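Local coordinates for protein alpha-fucosidase (Bifidobacterium bifidum, PDB 2EAB) that probably releases alpha-1,2-linked L-fucose from glycans by hydrolysis, this chain being the catalytic portion of a longer, membrane-associated protein, at residues 26-35 with 44-52; 328-336 with 434-442. All coordinates share one frame; numbering follows the deposited sequence.

Contact 1: residues 26-35 with 44-52; sequences ASQTDATATA and NNRWQQTTL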
loop_
_atom_site.group_PDB
_atom_site.type_symbol
_atom_site.label_atom_id
_atom_site.label_comp_id
_atom_site.label_asym_id
_atom_site.label_seq_id
_atom_site.Cartn_x
_atom_site.Cartn_y
_atom_site.Cartn_z
ATOM N N ALA A 26 19.927 -11.192 14.613
ATOM C CA ALA A 26 20.016 -10.438 13.364
ATOM C C ALA A 26 21.459 -10.311 12.873
ATOM O O ALA A 26 21.730 -10.506 11.692
ATOM C CB ALA A 26 19.380 -9.061 13.523
ATOM N N SER A 27 22.380 -10.004 13.789
ATOM C CA SER A 27 23.798 -9.828 13.453
ATOM C C SER A 27 24.437 -11.058 12.805
ATOM O O SER A 27 25.448 -10.938 12.111
ATOM C CB SER A 27 24.599 -9.439 14.697
ATOM O OG SER A 27 24.557 -10.467 15.670
ATOM N N GLN A 28 23.841 -12.228 13.032
ATOM C CA GLN A 28 24.367 -13.491 12.511
ATOM C C GLN A 28 23.488 -14.094 11.413
ATOM O O GLN A 28 23.707 -15.230 10.984
ATOM C CB GLN A 28 24.553 -14.497 13.649
ATOM C CG GLN A 28 25.608 -14.099 14.672
ATOM C CD GLN A 28 25.809 -15.150 15.749
ATOM O OE1 GLN A 28 24.849 -15.736 16.253
ATOM N NE2 GLN A 28 27.062 -15.392 16.113
ATOM N N THR A 29 22.498 -13.323 10.963
ATOM C CA THR A 29 21.552 -13.763 9.945
ATOM C C THR A 29 22.010 -13.266 8.573
ATOM O O THR A 29 22.566 -12.170 8.461
ATOM C CB THR A 29 20.124 -13.256 10.277
ATOM O OG1 THR A 29 19.732 -13.743 11.566
ATOM C CG2 THR A 29 19.105 -13.714 9.241
ATOM N N ASP A 30 21.777 -14.078 7.543
ATOM C CA ASP A 30 22.187 -13.775 6.173
ATOM C C ASP A 30 21.638 -12.430 5.700
ATOM O O ASP A 30 20.420 -12.231 5.645
ATOM C CB ASP A 30 21.726 -14.899 5.233
ATOM C CG ASP A 30 22.335 -14.805 3.843
ATOM O OD1 ASP A 30 22.188 -13.758 3.177
ATOM O OD2 ASP A 30 22.939 -15.804 3.399
ATOM N N ALA A 31 22.550 -11.514 5.377
ATOM C CA ALA A 31 22.194 -10.207 4.825
ATOM C C ALA A 31 22.948 -9.964 3.516
ATOM O O ALA A 31 23.366 -8.838 3.217
ATOM C CB ALA A 31 22.473 -9.100 5.837
ATOM N N THR A 32 23.098 -11.028 2.731
ATOM C CA THR A 32 23.939 -11.005 1.535
ATOM C C THR A 32 23.202 -10.634 0.249
ATOM O O THR A 32 23.822 -10.550 -0.813
ATOM C CB THR A 32 24.656 -12.358 1.308
ATOM O OG1 THR A 32 23.682 -13.381 1.073
ATOM C CG2 THR A 32 25.512 -12.731 2.510
ATOM N N ALA A 33 21.887 -10.435 0.322
ATOM C CA ALA A 33 21.142 -9.986 -0.853
ATOM C C ALA A 33 21.515 -8.544 -1.208
ATOM O O ALA A 33 22.093 -7.825 -0.393
ATOM C CB ALA A 33 19.645 -10.122 -0.636
ATOM N N THR A 34 21.198 -8.133 -2.431
ATOM C CA THR A 34 21.492 -6.779 -2.900
ATOM C C THR A 34 21.020 -5.734 -1.893
ATOM O O THR A 34 19.856 -5.737 -1.489
ATOM C CB THR A 34 20.826 -6.513 -4.256
ATOM O OG1 THR A 34 21.203 -7.545 -5.173
ATOM C CG2 THR A 34 21.256 -5.172 -4.823
ATOM N N ALA A 35 21.932 -4.850 -1.501
ATOM C CA ALA A 35 21.646 -3.817 -0.504
ATOM C C ALA A 35 20.810 -2.670 -1.063
ATOM O O ALA A 35 19.848 -2.228 -0.431
ATOM C CB ALA A 35 22.940 -3.285 0.087
ATOM N N ASN A 44 23.148 -0.651 8.499
ATOM C CA ASN A 44 21.844 -0.314 7.940
ATOM C C ASN A 44 21.334 -1.420 7.025
ATOM O O ASN A 44 20.146 -1.763 7.048
ATOM C CB ASN A 44 21.903 1.014 7.187
ATOM C CG ASN A 44 22.120 2.202 8.106
ATOM O OD1 ASN A 44 21.813 2.151 9.296
ATOM N ND2 ASN A 44 22.641 3.290 7.546
ATOM N N ASN A 45 22.228 -1.989 6.222
ATOM C CA ASN A 45 21.848 -3.119 5.393
ATOM C C ASN A 45 21.413 -4.322 6.226
ATOM O O ASN A 45 20.440 -5.004 5.885
ATOM C CB ASN A 45 22.970 -3.531 4.449
ATOM C CG ASN A 45 22.572 -4.705 3.584
ATOM O OD1 ASN A 45 21.633 -4.609 2.794
ATOM N ND2 ASN A 45 23.246 -5.836 3.768
ATOM N N ARG A 46 22.131 -4.591 7.316
ATOM C CA ARG A 46 21.742 -5.678 8.204
ATOM C C ARG A 46 20.330 -5.447 8.739
ATOM O O ARG A 46 19.515 -6.375 8.776
ATOM C CB ARG A 46 22.739 -5.855 9.357
ATOM C CG ARG A 46 22.490 -7.108 10.204
ATOM C CD ARG A 46 23.050 -8.373 9.557
ATOM N NE ARG A 46 24.513 -8.368 9.492
ATOM C CZ ARG A 46 25.244 -9.284 8.858
ATOM N NH1 ARG A 46 24.665 -10.303 8.232
ATOM N NH2 ARG A 46 26.565 -9.179 8.856
ATOM N N TRP A 47 20.042 -4.209 9.139
ATOM C CA TRP A 47 18.712 -3.855 9.635
ATOM C C TRP A 47 17.610 -4.304 8.662
ATOM O O TRP A 47 16.652 -4.991 9.050
ATOM C CB TRP A 47 18.593 -2.343 9.908
ATOM C CG TRP A 47 17.169 -1.971 10.221
ATOM C CD1 TRP A 47 16.553 -2.043 11.433
ATOM C CD2 TRP A 47 16.169 -1.527 9.290
ATOM N NE1 TRP A 47 15.235 -1.657 11.323
ATOM C CE2 TRP A 47 14.973 -1.342 10.016
ATOM C CE3 TRP A 47 16.175 -1.249 7.917
ATOM C CZ2 TRP A 47 13.787 -0.910 9.409
ATOM C CZ3 TRP A 47 14.996 -0.823 7.311
ATOM C CH2 TRP A 47 13.821 -0.656 8.061
ATOM N N GLN A 48 17.741 -3.913 7.397
ATOM C CA GLN A 48 16.646 -4.121 6.442
ATOM C C GLN A 48 16.453 -5.578 6.057
ATOM O O GLN A 48 15.355 -5.967 5.657
ATOM C CB GLN A 48 16.823 -3.270 5.179
ATOM C CG GLN A 48 17.973 -3.700 4.289
ATOM C CD GLN A 48 17.969 -3.009 2.947
ATOM O OE1 GLN A 48 16.961 -2.434 2.523
ATOM N NE2 GLN A 48 19.096 -3.079 2.253
ATOM N N GLN A 49 17.508 -6.384 6.175
ATOM C CA GLN A 49 17.445 -7.775 5.719
ATOM C C GLN A 49 17.087 -8.775 6.810
ATOM O O GLN A 49 16.671 -9.895 6.503
ATOM C CB GLN A 49 18.756 -8.194 5.037
ATOM C CG GLN A 49 19.116 -7.339 3.834
ATOM C CD GLN A 49 20.007 -8.037 2.819
ATOM O OE1 GLN A 49 19.985 -9.266 2.680
ATOM N NE2 GLN A 49 20.776 -7.246 2.081
ATOM N N THR A 50 17.247 -8.383 8.070
ATOM C CA THR A 50 17.257 -9.373 9.153
ATOM C C THR A 50 16.354 -9.108 10.359
ATOM O O THR A 50 16.074 -10.038 11.113
ATOM C CB THR A 50 18.695 -9.633 9.689
ATOM O OG1 THR A 50 19.143 -8.485 10.409
ATOM C CG2 THR A 50 19.677 -9.935 8.566
ATOM N N THR A 51 15.915 -7.866 10.564
ATOM C CA THR A 51 15.149 -7.536 11.765
ATOM C C THR A 51 13.654 -7.793 11.583
ATOM O O THR A 51 13.158 -7.878 10.460
ATOM C CB THR A 51 15.397 -6.081 12.226
ATOM O OG1 THR A 51 14.914 -5.174 11.227
ATOM C CG2 THR A 51 16.886 -5.837 12.483
ATOM N N LEU A 52 12.941 -7.914 12.698
ATOM C CA LEU A 52 11.544 -8.330 12.658
ATOM C C LEU A 52 10.624 -7.215 13.135
ATOM O O LEU A 52 10.766 -6.729 14.255
ATOM C CB LEU A 52 11.341 -9.622 13.458
ATOM C CG LEU A 52 12.034 -10.854 12.864
ATOM C CD1 LEU A 52 12.011 -12.032 13.831
ATOM C CD2 LEU A 52 11.401 -11.235 11.524
HETATM O O HOH W 1 18.684 -11.518 3.571
HETATM O O HOH W 2 25.386 -11.720 5.989
#
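Gln-49 OE1 is gripped by two donors. The backbone N of Ala-33 meets Gln-49 OE1 on a lone pair at 3.2 Å, and a water that also donates to Asp-30 O gives the second bond. In turn, Gln-49 NE2 donates to Ala-33 O at 2.9 Å, coming from above the carbonyl plane. Its second bond goes to Asn-45 OD1, which Gln-48 NE2 also reaches. With Asn-45 CG trans to its main-chain nitrogen (chi1 -180°), the amide is carried toward the loop, where Asn-45 ND2 meets Ala-31 O at 3.1 Å, nearly in the amide plane. Gln-48 NE2 reaches Ala-35 O at 2.9 Å, while Gln-48 OE1 accepts from the backbone N of Phe-764. Arg-46 NH1 gives a weak bond to Thr-29 O, and Ser-27 O sits over one guanidinium face. A leucine in place of Gln-49 would probably leave both backbone groups of Ala-33 without their mates and Asn-45 OD1 short of one donor. The contact ties the loop after strand 19-22 to helix 42-50, within the family 65-type N-terminal domain. The loop's carbonyls at Ala-31, Ala-33 and Ala-35 are thus met by side-chain amides of the helix.

Contact 2: residues 328-336 with 434-442; sequences SAIYDRVKI and SANMGELAE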
loop_
_atom_site.group_PDB
_atom_site.type_symbol
_atom_site.label_atom_id
_atom_site.label_comp_id
_atom_site.label_asym_id
_atom_site.label_seq_id
_atom_site.Cartn_x
_atom_site.Cartn_y
_atom_site.Cartn_z
ATOM N N SER A 328 -5.509 -10.149 16.647
ATOM C CA SER A 328 -6.023 -11.404 16.099
ATOM C C SER A 328 -7.416 -11.263 15.482
ATOM O O SER A 328 -7.751 -11.997 14.553
ATOM C CB SER A 328 -5.990 -12.531 17.139
ATOM O OG SER A 328 -6.899 -12.290 18.195
ATOM N N ALA A 329 -8.216 -10.324 15.983
ATOM C CA ALA A 329 -9.539 -10.067 15.411
ATOM C C ALA A 329 -9.439 -9.751 13.921
ATOM O O ALA A 329 -10.289 -10.185 13.134
ATOM C CB ALA A 329 -10.239 -8.942 16.147
ATOM N N ILE A 330 -8.406 -9.005 13.534
ATOM C CA ILE A 330 -8.174 -8.703 12.124
ATOM C C ILE A 330 -7.388 -9.822 11.442
ATOM O O ILE A 330 -7.755 -10.282 10.359
ATOM C CB ILE A 330 -7.421 -7.363 11.932
ATOM C CG1 ILE A 330 -8.177 -6.214 12.607
ATOM C CG2 ILE A 330 -7.210 -7.079 10.443
ATOM C CD1 ILE A 330 -7.321 -4.985 12.876
ATOM N N TYR A 331 -6.302 -10.258 12.075
ATOM C CA TYR A 331 -5.411 -11.223 11.447
ATOM C C TYR A 331 -6.110 -12.543 11.127
ATOM O O TYR A 331 -5.890 -13.120 10.069
ATOM C CB TYR A 331 -4.166 -11.470 12.307
ATOM C CG TYR A 331 -3.170 -12.390 11.645
ATOM C CD1 TYR A 331 -2.216 -11.896 10.749
ATOM C CD2 TYR A 331 -3.199 -13.764 11.888
ATOM C CE1 TYR A 331 -1.316 -12.741 10.125
ATOM C CE2 TYR A 331 -2.300 -14.618 11.271
ATOM C CZ TYR A 331 -1.356 -14.103 10.392
ATOM O OH TYR A 331 -0.456 -14.930 9.763
ATOM N N ASP A 332 -6.947 -13.018 12.047
ATOM C CA ASP A 332 -7.555 -14.336 11.883
ATOM C C ASP A 332 -8.773 -14.371 10.950
ATOM O O ASP A 332 -9.381 -15.428 10.772
ATOM C CB ASP A 332 -7.860 -14.974 13.247
ATOM C CG ASP A 332 -6.602 -15.464 13.958
ATOM O OD1 ASP A 332 -5.612 -15.806 13.274
ATOM O OD2 ASP A 332 -6.616 -15.524 15.208
ATOM N N ARG A 333 -9.107 -13.239 10.328
ATOM C CA ARG A 333 -10.238 -13.187 9.391
ATOM C C ARG A 333 -10.014 -14.051 8.155
ATOM O O ARG A 333 -10.973 -14.559 7.572
ATOM C CB ARG A 333 -10.514 -11.754 8.951
ATOM C CG ARG A 333 -11.068 -10.864 10.037
ATOM C CD ARG A 333 -11.119 -9.442 9.550
ATOM N NE ARG A 333 -11.616 -8.524 10.567
ATOM C CZ ARG A 333 -11.729 -7.211 10.392
ATOM N NH1 ARG A 333 -11.385 -6.653 9.238
ATOM N NH2 ARG A 333 -12.191 -6.449 11.374
ATOM N N VAL A 334 -8.753 -14.200 7.759
ATOM C CA VAL A 334 -8.392 -14.955 6.573
ATOM C C VAL A 334 -7.573 -16.172 6.977
ATOM O O VAL A 334 -6.635 -16.068 7.768
ATOM C CB VAL A 334 -7.596 -14.084 5.558
ATOM C CG1 VAL A 334 -7.063 -14.927 4.400
ATOM C CG2 VAL A 334 -8.466 -12.956 5.026
ATOM N N LYS A 335 -7.941 -17.326 6.430
ATOM C CA LYS A 335 -7.151 -18.540 6.584
ATOM C C LYS A 335 -6.887 -19.117 5.208
ATOM O O LYS A 335 -7.739 -19.037 4.321
ATOM C CB LYS A 335 -7.883 -19.560 7.458
ATOM C CG LYS A 335 -8.139 -19.093 8.886
ATOM C CD LYS A 335 -6.834 -19.015 9.672
ATOM C CE LYS A 335 -6.983 -18.205 10.942
ATOM N NZ LYS A 335 -5.729 -18.258 11.747
ATOM N N ILE A 336 -5.704 -19.688 5.025
ATOM C CA ILE A 336 -5.335 -20.268 3.744
ATOM C C ILE A 336 -4.541 -21.552 3.968
ATOM O O ILE A 336 -3.574 -21.572 4.739
ATOM C CB ILE A 336 -4.582 -19.250 2.828
ATOM C CG1 ILE A 336 -4.326 -19.856 1.442
ATOM C CG2 ILE A 336 -3.292 -18.732 3.492
ATOM C CD1 ILE A 336 -3.894 -18.850 0.391
ATOM N N SER A 434 -9.712 -6.945 -0.312
ATOM C CA SER A 434 -9.886 -8.347 -0.692
ATOM C C SER A 434 -9.392 -9.292 0.403
ATOM O O SER A 434 -9.950 -10.382 0.581
ATOM C CB SER A 434 -9.209 -8.645 -2.032
ATOM O OG SER A 434 -7.805 -8.491 -1.935
ATOM N N ALA A 435 -8.370 -8.862 1.145
ATOM C CA ALA A 435 -7.859 -9.652 2.263
ATOM C C ALA A 435 -8.513 -9.298 3.605
ATOM O O ALA A 435 -7.966 -9.604 4.666
ATOM C CB ALA A 435 -6.332 -9.563 2.344
ATOM N N ASN A 436 -9.694 -8.682 3.550
ATOM C CA ASN A 436 -10.550 -8.500 4.733
ATOM C C ASN A 436 -9.912 -7.623 5.819
ATOM O O ASN A 436 -9.879 -7.986 6.998
ATOM C CB ASN A 436 -10.985 -9.863 5.296
ATOM C CG ASN A 436 -12.342 -9.823 5.977
ATOM O OD1 ASN A 436 -12.827 -8.771 6.395
ATOM N ND2 ASN A 436 -12.963 -10.992 6.091
ATOM N N MET A 437 -9.414 -6.464 5.400
ATOM C CA MET A 437 -8.845 -5.475 6.316
ATOM C C MET A 437 -9.362 -4.086 5.955
ATOM O O MET A 437 -8.639 -3.094 6.094
ATOM C CB MET A 437 -7.314 -5.492 6.244
ATOM C CG MET A 437 -6.693 -6.844 6.555
ATOM S SD MET A 437 -4.900 -6.851 6.470
ATOM C CE MET A 437 -4.640 -6.546 4.716
ATOM N N GLY A 438 -10.619 -4.008 5.515
ATOM C CA GLY A 438 -11.158 -2.781 4.921
ATOM C C GLY A 438 -11.053 -1.546 5.800
ATOM O O GLY A 438 -10.795 -0.443 5.305
ATOM N N GLU A 439 -11.246 -1.716 7.105
ATOM C CA GLU A 439 -11.172 -0.577 8.019
ATOM C C GLU A 439 -9.782 0.061 8.034
ATOM O O GLU A 439 -9.631 1.236 8.380
ATOM C CB GLU A 439 -11.595 -0.980 9.434
ATOM C CG GLU A 439 -10.659 -1.946 10.126
ATOM C CD GLU A 439 -11.074 -3.396 10.008
ATOM O OE1 GLU A 439 -11.589 -3.810 8.944
ATOM O OE2 GLU A 439 -10.883 -4.128 11.003
ATOM N N LEU A 440 -8.774 -0.714 7.646
ATOM C CA LEU A 440 -7.395 -0.249 7.684
ATOM C C LEU A 440 -7.057 0.673 6.511
ATOM O O LEU A 440 -5.966 1.241 6.461
ATOM C CB LEU A 440 -6.424 -1.428 7.780
ATOM C CG LEU A 440 -6.668 -2.418 8.927
ATOM C CD1 LEU A 440 -5.471 -3.330 9.107
ATOM C CD2 LEU A 440 -6.993 -1.723 10.237
ATOM N N ALA A 441 -8.000 0.847 5.584
ATOM C CA ALA A 441 -7.859 1.836 4.518
ATOM C C ALA A 441 -8.164 3.253 4.993
ATOM O O ALA A 441 -7.879 4.216 4.280
ATOM C CB ALA A 441 -8.761 1.483 3.351
ATOM N N GLU A 442 -8.746 3.392 6.183
ATOM C CA GLU A 442 -9.161 4.710 6.668
ATOM C C GLU A 442 -8.071 5.792 6.564
ATOM O O GLU A 442 -8.351 6.882 6.068
ATOM C CB GLU A 442 -9.731 4.631 8.092
ATOM C CG GLU A 442 -10.134 5.983 8.709
ATOM C CD GLU A 442 -11.129 6.783 7.870
ATOM O OE1 GLU A 442 -11.976 6.178 7.174
ATOM O OE2 GLU A 442 -11.071 8.032 7.930
#
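Arg-333 runs extended from CG to NE (chi2 172°), whereas Glu-439 is bent at chi2 (-96°), and their charged ends come together from opposite directions. Arg-333 NH1 donates almost straight to Glu-439 OE1 at 2.9 Å, on the syn side of the carboxylate. Arg-333 NH2 reaches Glu-439 OE2 at 2.7 Å, but that bond is weak. The guanidinium and carboxylate planes are 46° apart, so the salt bridge is twisted. Arg-333 NH1 also donates to Asn-436 O at 3.0 Å, which helps fix the rotation of the guanidinium. Type I turn 331-334 links helix 316-331 to strand 335-337, an edge strand of the antiparallel sheet with 812-819. Both segments belong to the family 95 catalytic domain, whose six-hairpin kinship is consistent with an (alpha/alpha)6 barrel. Asn-436 crosses Arg-333 at about a right angle, with OD1 beside CD, and its ND2 goes to Gly-816 O. Ile-330 CG1 lies over one face of the guanidinium, toward its rim, and Ile-330 CG2 touches Met-437 CG at 3.9 Å. Ile-330 CD1 meets Leu-440 CD2 at 4.2 Å. Val-334 CG2 rests against Ala-435 O at 3.4 Å, an oxygen that also accepts from Arg-380 NE.

How the contacts relate
Contact 1 and contact 2 do not touch. Their centres are 29 Å apart and their nearest atoms about 13 Å. They follow one another along the chain, contact 1 in the family 65-type N-terminal domain and contact 2 in the family 95 catalytic domain. Contact 1 is away from the calcium site, but Gln-48 bonds Phe-764 of the catalytic domain. In contact 2, Tyr-331 bonds Asp-18, close to the chain start. The bound calcium ion also joins the two domains, through Gly-57 and Glu-77 on one hand and Ser-386 and Leu-393 on the other. The side chain of Leu-440 in contact 2 is about 10 Å from the bound calcium ion.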